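Local coordinates for Slr1438 protein (Synechocystis sp., PDB 3K25), which probably binds carbohydrate and may act as an isomerase of the aldose 1-epimerase kind, at residues H219-D222 and L227-E230. Numbering follows the deposited sequence.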
loop_
_atom_site.group_PDB
_atom_site.type_symbol
_atom_site.label_atom_id
_atom_site.label_comp_id
_atom_site.label_asym_id
_atom_site.label_seq_id
_atom_site.Cartn_x
_atom_site.Cartn_y
_atom_site.Cartn_z
ATOM N N HIS A 219 13.653 1.863 6.699
ATOM C CA HIS A 219 13.101 1.406 7.965
ATOM C C HIS A 219 13.054 2.522 8.984
ATOM O O HIS A 219 13.477 3.643 8.712
ATOM C CB HIS A 219 13.930 0.235 8.525
ATOM C CG HIS A 219 15.243 0.641 9.126
ATOM N ND1 HIS A 219 15.336 1.374 10.291
ATOM C CD2 HIS A 219 16.517 0.407 8.729
ATOM C CE1 HIS A 219 16.609 1.574 10.585
ATOM N NE2 HIS A 219 17.346 0.997 9.653
ATOM N N PHE A 220 12.505 2.212 10.151
ATOM C CA PHE A 220 12.424 3.180 11.240
ATOM C C PHE A 220 12.397 2.409 12.549
ATOM O O PHE A 220 11.878 1.292 12.618
ATOM C CB PHE A 220 11.193 4.083 11.100
ATOM C CG PHE A 220 9.895 3.419 11.449
ATOM C CD1 PHE A 220 9.459 3.364 12.776
ATOM C CD2 PHE A 220 9.087 2.875 10.451
ATOM C CE1 PHE A 220 8.228 2.783 13.106
ATOM C CE2 PHE A 220 7.852 2.288 10.771
ATOM C CZ PHE A 220 7.423 2.244 12.103
ATOM N N ILE A 221 12.981 3.001 13.580
ATOM C CA ILE A 221 13.050 2.345 14.874
ATOM C C ILE A 221 12.337 3.150 15.949
ATOM O O ILE A 221 12.617 4.333 16.144
ATOM C CB ILE A 221 14.531 2.109 15.274
ATOM C CG1 ILE A 221 15.265 1.433 14.108
ATOM C CG2 ILE A 221 14.614 1.234 16.529
ATOM C CD1 ILE A 221 16.741 1.197 14.343
ATOM N N ASP A 222 11.393 2.500 16.622
ATOM C CA ASP A 222 10.641 3.137 17.690
ATOM C C ASP A 222 11.067 2.531 19.021
ATOM O O ASP A 222 10.735 1.385 19.332
ATOM C CB ASP A 222 9.137 2.943 17.486
ATOM C CG ASP A 222 8.319 3.517 18.629
ATOM O OD1 ASP A 222 8.669 4.616 19.115
ATOM O OD2 ASP A 222 7.326 2.879 19.037
ATOM N N LEU A 227 11.338 -1.595 18.930
ATOM C CA LEU A 227 11.343 -2.443 17.740
ATOM C C LEU A 227 11.454 -1.619 16.467
ATOM O O LEU A 227 11.097 -0.442 16.449
ATOM C CB LEU A 227 10.062 -3.281 17.679
ATOM C CG LEU A 227 8.783 -2.660 17.115
ATOM C CD1 LEU A 227 7.639 -3.637 17.304
ATOM C CD2 LEU A 227 8.479 -1.354 17.815
ATOM N N LYS A 228 11.953 -2.236 15.403
ATOM C CA LYS A 228 12.073 -1.532 14.137
ATOM C C LYS A 228 11.239 -2.194 13.050
ATOM O O LYS A 228 11.060 -3.417 13.029
ATOM C CB LYS A 228 13.539 -1.434 13.680
ATOM C CG LYS A 228 14.112 -2.670 13.002
ATOM C CD LYS A 228 15.479 -2.353 12.406
ATOM C CE LYS A 228 16.157 -3.592 11.812
ATOM N NZ LYS A 228 17.567 -3.331 11.371
ATOM N N ILE A 229 10.731 -1.361 12.153
ATOM C CA ILE A 229 9.912 -1.804 11.040
ATOM C C ILE A 229 10.647 -1.456 9.755
ATOM O O ILE A 229 10.855 -0.279 9.457
ATOM C CB ILE A 229 8.557 -1.089 11.067
ATOM C CG1 ILE A 229 7.773 -1.539 12.298
ATOM C CG2 ILE A 229 7.799 -1.360 9.791
ATOM C CD1 ILE A 229 6.407 -0.894 12.432
ATOM N N GLU A 230 11.042 -2.478 9.001
ATOM C CA GLU A 230 11.770 -2.274 7.750
ATOM C C GLU A 230 10.993 -2.635 6.483
ATOM O O GLU A 230 10.369 -3.695 6.397
ATOM C CB GLU A 230 13.072 -3.077 7.758
ATOM C CG GLU A 230 13.789 -3.075 6.414
ATOM C CD GLU A 230 14.756 -4.233 6.272
ATOM O OE1 GLU A 230 14.325 -5.395 6.475
ATOM O OE2 GLU A 230 15.940 -3.981 5.951
#
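His219 sets its CB beside CB of Glu230, 3.5 Å away, in a non-hydrogen-bonded antiparallel pair of the beta hairpin made by strands 217-222 and 227-233. With CG turned between backbone N and carbonyl carbon (chi1 76°), the imidazole has one face turned to the aliphatic chain of Lys228, whose CD sits 4.3 Å above the ring plane, offset toward the rim. Phe220 follows on the other side of the sheet. Its backbone is tied to Ile229 in both directions, Ile229 N reaching Phe220 O at 2.9 Å, while the ring lies alongside the Ile229 side chain, Phe220 CE2 3.5 Å from Ile229 CB and Phe220 CZ against Ile229 CD1. Ile221 returns to the face of His219 and lies side by side with Lys228, its CG1 3.4 Å from Lys228 CB. Asp222 closes the alternation: paired bonds with Leu227, including Asp222 N to Leu227 O at 3.0 Å, fasten the strands next to the turn, and its carboxylate makes a salt bridge with Arg225 within that turn. The hairpin thus illustrates strand alternation: one face is buried, Phe220 and Ile229 touching Phe167 of strand 157-168, the other partly exposed. At its flanks, strand 217-222 pairs with 176-178 and strand 227-233 with 276-287, all antiparallel.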